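Local coordinates for protein glycerophosphodiester phosphodiesterase (Thermotoga maritima, PDB 1O1Z) that belongs to the glycerophosphodiester phosphodiesterase family and is built on a TIM-barrel fold, at residues R19-N28 with V58-F68. Sequence-based numbering, arbitrary orientation.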
ATOM      1  N   ARG A  19       1.723  -4.737  -4.839  1.00  8.58           N
ATOM      2  CA  ARG A  19       3.052  -5.345  -4.974  1.00  8.44           C
ATOM      3  C   ARG A  19       3.546  -5.279  -6.422  1.00  7.77           C
ATOM      4  O   ARG A  19       4.262  -6.152  -6.916  1.00  8.98           O
ATOM      5  CB  ARG A  19       3.047  -6.765  -4.416  1.00  9.16           C
ATOM      6  CG  ARG A  19       2.360  -6.910  -3.098  1.00 10.05           C
ATOM      7  CD  ARG A  19       2.476  -8.283  -2.474  1.00 10.95           C
ATOM      8  NE  ARG A  19       1.549  -8.409  -1.365  1.00 11.88           N
ATOM      9  CZ  ARG A  19       1.151  -9.545  -0.828  1.00 13.85           C
ATOM     10  NH1 ARG A  19       1.624 -10.703  -1.250  1.00 16.26           N
ATOM     11  NH2 ARG A  19       0.244  -9.527   0.140  1.00 17.13           N
ATOM     12  N   GLY A  20       3.189  -4.197  -7.105  1.00  8.03           N
ATOM     13  CA  GLY A  20       3.428  -4.051  -8.532  1.00  8.54           C
ATOM     14  C   GLY A  20       2.360  -4.758  -9.357  1.00  9.44           C
ATOM     15  O   GLY A  20       1.247  -4.956  -8.883  1.00  9.69           O
ATOM     16  N   TYR A  21       2.699  -5.131 -10.592  1.00  9.63           N
ATOM     17  CA  TYR A  21       1.786  -5.873 -11.452  1.00  8.76           C
ATOM     18  C   TYR A  21       1.954  -7.340 -11.086  1.00 10.02           C
ATOM     19  O   TYR A  21       2.531  -8.133 -11.831  1.00 10.06           O
ATOM     20  CB  TYR A  21       2.098  -5.626 -12.923  1.00 10.86           C
ATOM     21  CG  TYR A  21       1.017  -6.034 -13.904  1.00  9.69           C
ATOM     22  CD1 TYR A  21      -0.053  -6.847 -13.520  1.00  9.20           C
ATOM     23  CD2 TYR A  21       1.075  -5.617 -15.210  1.00 11.86           C
ATOM     24  CE1 TYR A  21      -1.029  -7.211 -14.401  1.00 10.82           C
ATOM     25  CE2 TYR A  21       0.100  -5.976 -16.112  1.00 11.03           C
ATOM     26  CZ  TYR A  21      -0.952  -6.766 -15.709  1.00 12.82           C
ATOM     27  OH  TYR A  21      -1.934  -7.115 -16.617  1.00 15.46           O
ATOM     28  N   SER A  22       1.425  -7.695  -9.921  1.00  8.53           N
ATOM     29  CA  SER A  22       1.763  -8.978  -9.310  1.00  8.65           C
ATOM     30  C   SER A  22       0.989 -10.158  -9.903  1.00 11.08           C
ATOM     31  O   SER A  22       1.338 -11.282  -9.638  1.00 11.16           O
ATOM     32  CB  SER A  22       1.591  -8.888  -7.796  1.00 11.87           C
ATOM     33  OG  SER A  22       0.252  -8.576  -7.462  1.00 12.57           O
ATOM     34  N   ALA A  23      -0.067  -9.906 -10.676  1.00 10.82           N
ATOM     35  CA  ALA A  23      -0.754 -11.008 -11.388  1.00 10.46           C
ATOM     36  C   ALA A  23       0.124 -11.626 -12.472  1.00 11.74           C
ATOM     37  O   ALA A  23      -0.085 -12.801 -12.864  1.00 14.12           O
ATOM     38  CB  ALA A  23      -2.051 -10.539 -12.004  1.00 11.09           C
ATOM     39  N   LYS A  24       1.059 -10.846 -13.008  1.00 12.20           N
ATOM     40  CA  LYS A  24       1.890 -11.287 -14.137  1.00 11.00           C
ATOM     41  C   LYS A  24       3.399 -11.377 -13.852  1.00 12.11           C
ATOM     42  O   LYS A  24       4.128 -12.064 -14.579  1.00 13.04           O
ATOM     43  CB  LYS A  24       1.668 -10.367 -15.341  1.00 12.13           C
ATOM     44  CG  LYS A  24       0.305 -10.521 -16.005  1.00 17.77           C
ATOM     45  CD  LYS A  24       0.273  -9.822 -17.378  1.00 20.54           C
ATOM     46  CE  LYS A  24      -1.056 -10.079 -18.122  0.65 24.03           C
ATOM     47  NZ  LYS A  24      -0.986  -9.780 -19.597  0.65 26.90           N
ATOM     48  N   TYR A  25       3.852 -10.682 -12.811  1.00 10.23           N
ATOM     49  CA  TYR A  25       5.261 -10.604 -12.467  1.00 10.22           C
ATOM     50  C   TYR A  25       5.437 -10.840 -10.980  1.00 12.00           C
ATOM     51  O   TYR A  25       4.525 -10.608 -10.184  1.00 12.39           O
ATOM     52  CB  TYR A  25       5.809  -9.235 -12.865  1.00 10.10           C
ATOM     53  CG  TYR A  25       5.628  -8.982 -14.339  1.00  9.50           C
ATOM     54  CD1 TYR A  25       6.510  -9.524 -15.263  1.00 13.35           C
ATOM     55  CD2 TYR A  25       4.507  -8.298 -14.817  1.00 12.04           C
ATOM     56  CE1 TYR A  25       6.312  -9.332 -16.632  1.00 14.65           C
ATOM     57  CE2 TYR A  25       4.314  -8.096 -16.167  1.00 15.16           C
ATOM     58  CZ  TYR A  25       5.210  -8.611 -17.068  1.00 14.86           C
ATOM     59  OH  TYR A  25       4.983  -8.416 -18.425  1.00 18.51           O
ATOM     60  N   LEU A  26       6.623 -11.273 -10.586  1.00 10.46           N
ATOM     61  CA  LEU A  26       6.841 -11.623  -9.189  1.00 10.32           C
ATOM     62  C   LEU A  26       6.644 -10.412  -8.267  1.00 10.32           C
ATOM     63  O   LEU A  26       7.273  -9.355  -8.430  1.00  9.08           O
ATOM     64  CB  LEU A  26       8.231 -12.221  -9.000  1.00 11.10           C
ATOM     65  CG  LEU A  26       8.588 -12.632  -7.566  1.00 13.19           C
ATOM     66  CD1 LEU A  26       7.672 -13.731  -7.071  1.00 16.23           C
ATOM     67  CD2 LEU A  26      10.063 -13.039  -7.446  1.00 13.32           C
ATOM     68  N   GLU A  27       5.762 -10.583  -7.279  1.00  8.81           N
ATOM     69  CA  GLU A  27       5.378  -9.522  -6.378  1.00  7.98           C
ATOM     70  C   GLU A  27       6.569  -8.811  -5.762  1.00 10.17           C
ATOM     71  O   GLU A  27       7.575  -9.420  -5.367  1.00  8.57           O
ATOM     72  CB  GLU A  27       4.516 -10.048  -5.250  1.00  8.79           C
ATOM     73  CG  GLU A  27       5.157 -11.161  -4.455  1.00 11.87           C
ATOM     74  CD  GLU A  27       4.331 -11.502  -3.249  1.00 13.15           C
ATOM     75  OE1 GLU A  27       3.373 -12.269  -3.450  1.00 18.61           O
ATOM     76  OE2 GLU A  27       4.628 -11.001  -2.138  1.00 13.77           O
ATOM     77  N   ASN A  28       6.418  -7.507  -5.649  1.00  8.37           N
ATOM     78  CA  ASN A  28       7.359  -6.670  -4.908  1.00  8.23           C
ATOM     79  C   ASN A  28       8.776  -6.603  -5.502  1.00 10.89           C
ATOM     80  O   ASN A  28       9.718  -6.195  -4.818  1.00 12.38           O
ATOM     81  CB  ASN A  28       7.360  -7.014  -3.410  1.00  7.76           C
ATOM     82  CG  ASN A  28       6.291  -6.288  -2.634  1.00  9.03           C
ATOM     83  OD1 ASN A  28       5.861  -5.188  -3.006  1.00 10.27           O
ATOM     84  ND2 ASN A  28       5.829  -6.911  -1.557  1.00 10.09           N
ATOM     85  N   VAL A  58      12.056  -4.336   0.630  1.00  8.93           N
ATOM     86  CA  VAL A  58      10.677  -4.515   0.166  1.00  8.94           C
ATOM     87  C   VAL A  58      10.326  -6.012   0.267  1.00 10.37           C
ATOM     88  O   VAL A  58      10.832  -6.843  -0.487  1.00 10.37           O
ATOM     89  CB  VAL A  58      10.484  -3.986  -1.244  1.00  9.32           C
ATOM     90  CG1 VAL A  58       9.031  -4.193  -1.704  1.00 12.05           C
ATOM     91  CG2 VAL A  58      10.865  -2.518  -1.329  1.00 11.96           C
ATOM     92  N   SER A  59       9.483  -6.374   1.236  1.00 10.09           N
ATOM     93  CA  SER A  59       9.039  -7.747   1.415  1.00 10.90           C
ATOM     94  C   SER A  59       7.755  -7.742   2.227  1.00 11.18           C
ATOM     95  O   SER A  59       7.733  -7.212   3.331  1.00 12.30           O
ATOM     96  CB  SER A  59      10.087  -8.560   2.174  1.00 12.40           C
ATOM     97  OG  SER A  59       9.649  -9.922   2.338  1.00 12.79           O
ATOM     98  N   HIS A  60       6.699  -8.352   1.687  1.00  9.71           N
ATOM     99  CA  HIS A  60       5.465  -8.512   2.468  1.00 11.61           C
ATOM    100  C   HIS A  60       5.656  -9.392   3.717  1.00 10.66           C
ATOM    101  O   HIS A  60       5.320  -8.978   4.835  1.00 12.14           O
ATOM    102  CB  HIS A  60       4.356  -9.071   1.578  1.00 11.90           C
ATOM    103  CG  HIS A  60       3.080  -9.266   2.312  1.00 12.79           C
ATOM    104  ND1 HIS A  60       2.757 -10.444   2.939  1.00 17.71           N
ATOM    105  CD2 HIS A  60       2.080  -8.394   2.584  1.00 17.12           C
ATOM    106  CE1 HIS A  60       1.587 -10.302   3.545  1.00 19.26           C
ATOM    107  NE2 HIS A  60       1.166  -9.067   3.362  1.00 17.11           N
ATOM    108  N   ASP A  61       6.211 -10.583   3.539  1.00 10.30           N
ATOM    109  CA  ASP A  61       6.401 -11.534   4.616  1.00 10.17           C
ATOM    110  C   ASP A  61       7.687 -11.203   5.372  1.00  8.20           C
ATOM    111  O   ASP A  61       8.603 -10.589   4.814  1.00 10.49           O
ATOM    112  CB  ASP A  61       6.527 -12.949   4.077  1.00 10.16           C
ATOM    113  CG  ASP A  61       5.248 -13.503   3.430  1.00 15.80           C
ATOM    114  OD1 ASP A  61       4.153 -12.899   3.531  1.00 19.62           O
ATOM    115  OD2 ASP A  61       5.289 -14.607   2.851  1.00 15.54           O
ATOM    116  N   GLU A  62       7.804 -11.688   6.599  1.00 11.07           N
ATOM    117  CA  GLU A  62       9.001 -11.447   7.396  1.00 11.13           C
ATOM    118  C   GLU A  62      10.145 -12.398   7.024  1.00 10.67           C
ATOM    119  O   GLU A  62      11.243 -12.243   7.528  1.00 10.80           O
ATOM    120  CB  GLU A  62       8.703 -11.550   8.906  1.00 14.68           C
ATOM    121  CG  GLU A  62       8.434 -12.941   9.424  1.00 17.60           C
ATOM    122  CD  GLU A  62       8.426 -13.025  10.947  1.00 25.00           C
ATOM    123  OE1 GLU A  62       8.530 -11.981  11.636  1.00 25.81           O
ATOM    124  OE2 GLU A  62       8.312 -14.152  11.452  1.00 33.31           O
ATOM    125  N   ASP A  63       9.873 -13.398   6.190  1.00 10.56           N
ATOM    126  CA  ASP A  63      10.891 -14.383   5.780  1.00 10.12           C
ATOM    127  C   ASP A  63      10.758 -14.701   4.294  1.00 10.45           C
ATOM    128  O   ASP A  63       9.873 -14.175   3.611  1.00 11.17           O
ATOM    129  CB  ASP A  63      10.813 -15.634   6.643  1.00 12.61           C
ATOM    130  CG  ASP A  63       9.480 -16.301   6.554  1.00 18.62           C
ATOM    131  OD1 ASP A  63       8.948 -16.458   5.428  1.00 19.42           O
ATOM    132  OD2 ASP A  63       8.878 -16.693   7.573  1.00 27.81           O
ATOM    133  N   LEU A  64      11.655 -15.538   3.788  1.00 11.33           N
ATOM    134  CA  LEU A  64      11.720 -15.871   2.367  1.00 11.65           C
ATOM    135  C   LEU A  64      11.070 -17.221   2.025  1.00 14.28           C
ATOM    136  O   LEU A  64      11.323 -17.773   0.952  1.00 14.44           O
ATOM    137  CB  LEU A  64      13.190 -15.890   1.919  1.00 11.89           C
ATOM    138  CG  LEU A  64      13.972 -14.584   2.107  1.00 13.12           C
ATOM    139  CD1 LEU A  64      15.424 -14.793   1.715  1.00 15.92           C
ATOM    140  CD2 LEU A  64      13.348 -13.445   1.300  1.00 15.99           C
ATOM    141  N   LYS A  65      10.251 -17.767   2.916  1.00 12.41           N
ATOM    142  CA  LYS A  65       9.743 -19.126   2.746  1.00 14.26           C
ATOM    143  C   LYS A  65       8.769 -19.251   1.583  1.00 14.16           C
ATOM    144  O   LYS A  65       8.906 -20.141   0.748  1.00 15.49           O
ATOM    145  CB  LYS A  65       9.079 -19.659   4.040  1.00 15.24           C
ATOM    146  CG  LYS A  65       9.991 -19.738   5.232  1.00 21.88           C
ATOM    147  CD  LYS A  65       9.501 -20.722   6.310  1.00 32.70           C
ATOM    148  CE  LYS A  65       8.696 -20.042   7.397  1.00 35.91           C
ATOM    149  NZ  LYS A  65       8.502 -20.953   8.572  1.00 34.89           N
ATOM    150  N   ARG A  66       7.785 -18.366   1.524  1.00 13.14           N
ATOM    151  CA  ARG A  66       6.689 -18.509   0.560  1.00 14.33           C
ATOM    152  C   ARG A  66       7.144 -18.383  -0.886  1.00 15.19           C
ATOM    153  O   ARG A  66       6.708 -19.141  -1.743  1.00 17.64           O
ATOM    154  CB  ARG A  66       5.598 -17.480   0.860  1.00 13.35           C
ATOM    155  CG  ARG A  66       4.358 -17.528  -0.041  1.00 15.68           C
ATOM    156  CD  ARG A  66       3.245 -16.588   0.427  1.00 14.73           C
ATOM    157  NE  ARG A  66       3.738 -15.222   0.590  1.00 14.61           N
ATOM    158  CZ  ARG A  66       3.674 -14.258  -0.335  1.00 13.33           C
ATOM    159  NH1 ARG A  66       3.044 -14.450  -1.502  1.00 15.70           N
ATOM    160  NH2 ARG A  66       4.202 -13.077  -0.071  1.00 15.76           N
ATOM    161  N   LEU A  67       8.012 -17.420  -1.155  1.00 14.77           N
ATOM    162  CA  LEU A  67       8.380 -17.083  -2.538  1.00 16.49           C
ATOM    163  C   LEU A  67       9.659 -17.775  -3.002  1.00 17.73           C
ATOM    164  O   LEU A  67       9.839 -18.003  -4.201  1.00 16.94           O
ATOM    165  CB  LEU A  67       8.548 -15.572  -2.677  1.00 16.98           C
ATOM    166  CG  LEU A  67       7.314 -14.674  -2.467  1.00 16.20           C
ATOM    167  CD1 LEU A  67       7.712 -13.262  -2.601  1.00 18.40           C
ATOM    168  CD2 LEU A  67       6.204 -15.047  -3.448  1.00 19.53           C
ATOM    169  N   PHE A  68      10.543 -18.094  -2.061  1.00 13.49           N
ATOM    170  CA  PHE A  68      11.857 -18.681  -2.372  1.00 14.02           C
ATOM    171  C   PHE A  68      12.154 -20.031  -1.727  1.00 14.63           C
ATOM    172  O   PHE A  68      13.147 -20.676  -2.069  1.00 15.19           O
ATOM    173  CB  PHE A  68      12.959 -17.679  -1.989  1.00 14.19           C
ATOM    174  CG  PHE A  68      12.824 -16.376  -2.675  1.00 13.80           C
ATOM    175  CD1 PHE A  68      13.295 -16.218  -3.970  1.00 17.18           C
ATOM    176  CD2 PHE A  68      12.191 -15.300  -2.055  1.00 14.88           C
ATOM    177  CE1 PHE A  68      13.148 -15.004  -4.627  1.00 16.03           C
ATOM    178  CE2 PHE A  68      12.041 -14.078  -2.704  1.00 13.72           C
ATOM    179  CZ  PHE A  68      12.527 -13.937  -3.998  1.00 15.37           C
TER
HETATM  180  O   HOH W   1       6.746  -9.750  -1.008  1.00 10.40           O
HETATM  181  O   HOH W   2      11.679  -6.935  -3.101  1.00 12.14           O
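The loop after strand 14-18 of the TIM barrel meets the chain that follows strand 56-58 and turns into the short helix 65-68. A salt-bridge network of Arg19, Glu27, Asp61 and Arg66 joins them. The two terminal nitrogens of Arg66 each take one oxygen of the Glu27 carboxylate. Arg66 NH1 lies 2.9 Å from Glu27 OE1, and Arg66 NH2 lies 3.0 Å from Glu27 OE2. Both bonds are nearly straight but reach the oxygens from above the carboxylate plane. A bend at chi3 (54°) goes with a guanidinium that presents NH1 and NH2 to Glu27 and its NE edge to Asp61. Arg66 NE bonds Asp61 OD2 at 2.8 Å. Asp61 OD1 holds His60 ND1 at 2.9 Å, which helps hold the imidazole in its rotation. The Arg19 guanidinium stacks on one face of that ring, planes 22° apart. Arg19 NH2 sits over the ring toward its rim, 3.3 Å from His60 CD2. Arg19 NH1 also makes weak bonds to both oxygens of Glu27, so this carboxylate is shared by two arginines. Its charge probably offsets the closeness of the two guanidinium groups. One water links Glu27 OE2, Asn28 ND2 and His60 N. Beside the charged groups, Leu67 CD1 packs on Glu27 CG at 3.8 Å, and Leu26 CD1 meets Leu67 CD2. Asn28 rests on Val58 CG1, while its ND2 bonds Asp47. Helix 65-68 thus packs against the loop that runs into helix 30-38, and strand 43-50 contacts both segments through Asp47.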